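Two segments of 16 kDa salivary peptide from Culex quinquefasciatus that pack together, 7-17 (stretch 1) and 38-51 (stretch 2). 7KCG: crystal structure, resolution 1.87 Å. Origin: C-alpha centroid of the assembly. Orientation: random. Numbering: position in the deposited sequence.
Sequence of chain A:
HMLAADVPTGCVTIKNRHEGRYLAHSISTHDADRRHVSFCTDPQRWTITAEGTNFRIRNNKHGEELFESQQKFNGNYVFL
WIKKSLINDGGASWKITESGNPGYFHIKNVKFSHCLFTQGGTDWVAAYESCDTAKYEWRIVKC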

# COMPACT_ATOMS: atom_id res chain seq x y z
N VAL A 7 -0.64 -13.97 4.62
CA VAL A 7 -0.98 -12.54 4.46
C VAL A 7 -2.40 -12.31 5.01
O VAL A 7 -3.29 -13.00 4.55
CB VAL A 7 -0.80 -12.02 3.02
CG1 VAL A 7 -1.25 -10.58 2.89
CG2 VAL A 7 0.64 -12.18 2.58
N PRO A 8 -2.66 -11.41 5.98
CA PRO A 8 -4.04 -11.22 6.44
C PRO A 8 -4.92 -10.67 5.33
O PRO A 8 -4.54 -9.76 4.59
CB PRO A 8 -3.90 -10.21 7.58
CG PRO A 8 -2.45 -10.25 7.97
CD PRO A 8 -1.72 -10.53 6.69
N THR A 9 -6.12 -11.22 5.23
CA THR A 9 -7.08 -10.76 4.23
C THR A 9 -8.30 -10.16 4.92
O THR A 9 -8.52 -10.35 6.12
CB THR A 9 -7.49 -11.89 3.31
OG1 THR A 9 -7.81 -13.05 4.09
CG2 THR A 9 -6.35 -12.21 2.35
N GLY A 10 -9.09 -9.44 4.14
CA GLY A 10 -10.19 -8.68 4.69
C GLY A 10 -9.75 -7.37 5.31
O GLY A 10 -8.91 -6.66 4.75
N CYS A 11 -10.31 -7.05 6.47
CA CYS A 11 -10.04 -5.78 7.12
C CYS A 11 -8.69 -5.82 7.81
O CYS A 11 -8.45 -6.69 8.66
CB CYS A 11 -11.15 -5.46 8.12
SG CYS A 11 -11.13 -3.78 8.80
N VAL A 12 -7.81 -4.88 7.47
CA VAL A 12 -6.45 -4.82 8.02
C VAL A 12 -6.07 -3.38 8.32
O VAL A 12 -6.69 -2.43 7.85
CB VAL A 12 -5.41 -5.42 7.04
CG1 VAL A 12 -5.65 -6.90 6.83
CG2 VAL A 12 -5.45 -4.66 5.72
N THR A 13 -5.02 -3.22 9.13
CA THR A 13 -4.27 -1.98 9.21
C THR A 13 -2.87 -2.20 8.64
O THR A 13 -2.36 -3.32 8.60
CB THR A 13 -4.18 -1.45 10.64
OG1 THR A 13 -3.33 -2.30 11.42
CG2 THR A 13 -5.57 -1.38 11.28
N ILE A 14 -2.27 -1.10 8.18
CA ILE A 14 -1.04 -1.14 7.39
C ILE A 14 -0.13 -0.04 7.93
O ILE A 14 -0.45 1.15 7.79
CB ILE A 14 -1.29 -0.94 5.89
CG1 ILE A 14 -2.22 -2.03 5.36
CG2 ILE A 14 0.02 -0.89 5.13
CD1 ILE A 14 -2.64 -1.84 3.89
N LYS A 15 1.00 -0.43 8.51
CA LYS A 15 1.87 0.50 9.22
C LYS A 15 3.30 0.35 8.71
O LYS A 15 3.81 -0.77 8.63
CB LYS A 15 1.81 0.25 10.72
CG LYS A 15 2.74 1.12 11.55
CD LYS A 15 2.61 0.79 13.03
N ASN A 16 3.95 1.46 8.39
CA ASN A 16 5.31 1.41 7.87
C ASN A 16 6.28 1.24 9.02
O ASN A 16 6.10 1.84 10.09
CB ASN A 16 5.68 2.67 7.08
CG ASN A 16 7.09 2.60 6.48
OD1 ASN A 16 8.06 3.05 7.09
ND2 ASN A 16 7.20 2.03 5.29
N ARG A 17 7.31 0.42 8.81
CA ARG A 17 8.19 0.08 9.92
C ARG A 17 9.11 1.23 10.27
O ARG A 17 9.32 1.51 11.46
CB ARG A 17 9.04 -1.14 9.59
CG ARG A 17 9.94 -1.53 10.74
CD ARG A 17 10.91 -2.61 10.34
NE ARG A 17 12.01 -2.71 11.30
CZ ARG A 17 13.17 -3.30 11.02
NH1 ARG A 17 13.37 -3.82 9.81
NH2 ARG A 17 14.12 -3.36 11.95
N SER A 38 -1.35 8.91 2.17
CA SER A 38 -0.58 9.57 3.21
C SER A 38 -0.49 8.64 4.43
O SER A 38 -0.73 7.44 4.33
CB SER A 38 -1.20 10.93 3.54
OG SER A 38 -0.24 11.76 4.15
N PHE A 39 -0.14 9.25 5.55
CA PHE A 39 0.00 8.50 6.81
C PHE A 39 -0.84 9.16 7.89
O PHE A 39 -1.25 10.32 7.73
CB PHE A 39 1.46 8.47 7.25
CG PHE A 39 2.37 7.57 6.47
CD1 PHE A 39 2.37 6.20 6.69
CD2 PHE A 39 3.22 8.09 5.52
CE1 PHE A 39 3.21 5.37 5.97
CE2 PHE A 39 4.06 7.25 4.79
CZ PHE A 39 4.05 5.90 5.02
N CYS A 40 -1.14 8.42 8.95
CA CYS A 40 -1.92 8.95 10.09
C CYS A 40 -1.46 8.24 11.37
O CYS A 40 -1.04 7.09 11.28
CB CYS A 40 -3.41 8.76 9.88
SG CYS A 40 -4.43 10.02 10.70
N THR A 41 -1.58 8.90 12.53
CA THR A 41 -1.08 8.36 13.81
C THR A 41 -2.05 7.28 14.27
O THR A 41 -1.60 6.26 14.79
CB THR A 41 -0.95 9.52 14.80
OG1 THR A 41 0.16 10.32 14.39
CG2 THR A 41 -0.76 9.09 16.24
N ASP A 42 -3.33 7.52 14.07
CA ASP A 42 -4.34 6.54 14.50
C ASP A 42 -4.52 5.49 13.40
O ASP A 42 -4.28 5.80 12.23
N PRO A 43 -4.92 4.25 13.73
CA PRO A 43 -5.07 3.23 12.74
C PRO A 43 -6.14 3.52 11.67
O PRO A 43 -7.27 3.71 12.03
CB PRO A 43 -5.46 2.00 13.56
CG PRO A 43 -4.88 2.28 14.92
CD PRO A 43 -5.12 3.76 15.09
N GLN A 44 -5.76 3.51 10.40
CA GLN A 44 -6.74 3.72 9.30
C GLN A 44 -7.00 2.35 8.64
O GLN A 44 -6.05 1.62 8.44
CB GLN A 44 -6.26 4.85 8.40
CG GLN A 44 -6.99 6.17 8.58
CD GLN A 44 -7.96 6.17 9.74
N ARG A 45 -8.25 2.04 8.32
CA ARG A 45 -8.62 0.69 7.84
C ARG A 45 -8.54 0.48 6.33
O ARG A 45 -8.82 1.42 5.59
CB ARG A 45 -9.97 0.31 8.45
CG ARG A 45 -9.91 0.12 9.95
CD ARG A 45 -11.16 0.57 10.67
NE ARG A 45 -12.08 -0.54 10.89
CZ ARG A 45 -12.06 -1.33 11.95
NH1 ARG A 45 -11.18 -1.14 12.91
NH2 ARG A 45 -12.94 -2.31 12.05
N TRP A 46 -8.04 -0.68 5.91
CA TRP A 46 -8.00 -1.06 4.51
C TRP A 46 -8.66 -2.43 4.36
O TRP A 46 -8.93 -3.13 5.34
CB TRP A 46 -6.56 -1.11 3.99
CG TRP A 46 -5.83 0.18 4.10
CD1 TRP A 46 -5.32 0.75 5.23
CD2 TRP A 46 -5.52 1.08 3.02
NE1 TRP A 46 -4.71 1.95 4.92
CE2 TRP A 46 -4.83 2.17 3.58
CE3 TRP A 46 -5.76 1.05 1.65
CZ2 TRP A 46 -4.37 3.23 2.80
CZ3 TRP A 46 -5.32 2.11 0.88
CH2 TRP A 46 -4.63 3.18 1.46
N THR A 47 -8.92 -2.82 3.11
CA THR A 47 -9.42 -4.17 2.83
C THR A 47 -8.50 -4.84 1.82
O THR A 47 -8.28 -4.33 0.72
CB THR A 47 -10.86 -4.15 2.31
OG1 THR A 47 -11.73 -3.70 3.35
CG2 THR A 47 -11.28 -5.54 1.90
N ILE A 48 -7.95 -6.00 2.21
CA ILE A 48 -7.07 -6.79 1.36
C ILE A 48 -7.84 -7.99 0.85
O ILE A 48 -8.43 -8.75 1.64
CB ILE A 48 -5.81 -7.22 2.12
CG1 ILE A 48 -4.94 -6.00 2.43
CG2 ILE A 48 -5.05 -8.25 1.30
CD1 ILE A 48 -3.57 -6.34 2.99
N THR A 49 -7.81 -8.16 -0.47
CA THR A 49 -8.53 -9.28 -1.10
C THR A 49 -7.54 -10.06 -1.95
O THR A 49 -6.81 -9.44 -2.70
CB THR A 49 -9.69 -8.76 -1.95
OG1 THR A 49 -10.43 -7.77 -1.22
CG2 THR A 49 -10.63 -9.86 -2.40
N ALA A 50 -7.56 -11.38 -1.84
CA ALA A 50 -6.68 -12.23 -2.66
C ALA A 50 -7.12 -12.24 -4.11
O ALA A 50 -8.33 -12.27 -4.36
CB ALA A 50 -6.65 -13.63 -2.13
N GLU A 51 -6.16 -12.18 -5.01
CA GLU A 51 -6.44 -12.30 -6.46
C GLU A 51 -5.37 -13.23 -7.02
O GLU A 51 -4.30 -12.79 -7.42
CB GLU A 51 -6.75 -10.94 -7.08
CG GLU A 51 -5.59 -10.07 -7.50
CD GLU A 51 -5.66 -9.78 -8.98
OE1 GLU A 51 -6.78 -9.60 -9.49
OE2 GLU A 51 -4.60 -9.75 -9.62
O HOH W 1 -3.36 1.65 8.04

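What holds the two backbones at a fixed spacing? Gly10 and Val12 pair in antiparallel fashion with Ile48 and Trp46 through four hydrogen bonds. Gly10 N gives to Ile48 O at 2.7 Å and Ile48 N returns to Gly10 O at 2.8 Å; Val12 N reaches Trp46 O at 3.0 Å, and Trp46 N reaches Val12 O at 2.9 Å. Between these pairs the chains lie close enough for CA-H...O contacts, Thr47 CA to Gly10 O at 3.2 Å and Cys11 CA to Trp46 O at 3.4 Å.

Which bump fills the hollow on the Val12 face? Val12, Trp46 and Ile48 project to the same side, and Val12 CG2 is the knob: it sits 3.6 Å from Ile48 CG1 and 4.1 Å from Trp46 CB, facing the notch between Ile48 and Trp46. Ile48 has more of its surface covered by the opposing stretch than any other residue here. Its CG2 also meets Pro8 O at 3.7 Å, a carbonyl that the contact buries without a polar partner.

How does the indole find a cover? Ile14, with chi1 m and chi2 t, lays its terminal methyl over one face of the ring: CD1 is 3.8 Å from Trp46 CG and only 21° off the normal of the five-membered ring, a CH-pi contact. Farther along, Asn16 CB approaches Phe39 CE1 obliquely at 3.8 Å.

What happens where the strands part? Beyond Val12 the direct pairing loosens, and water 1 fills the gap, accepting from Ile14 N at 3.0 Å and lying within hydrogen-bonding reach of Gln44 O at 2.7 Å. Thr13 CG2 still touches Pro43 CB at 4.1 Å. On the face carrying Cys11 and Thr47, Cys11 SG lies over the Arg45 guanidinium, 4.0 Å from Arg45 NE.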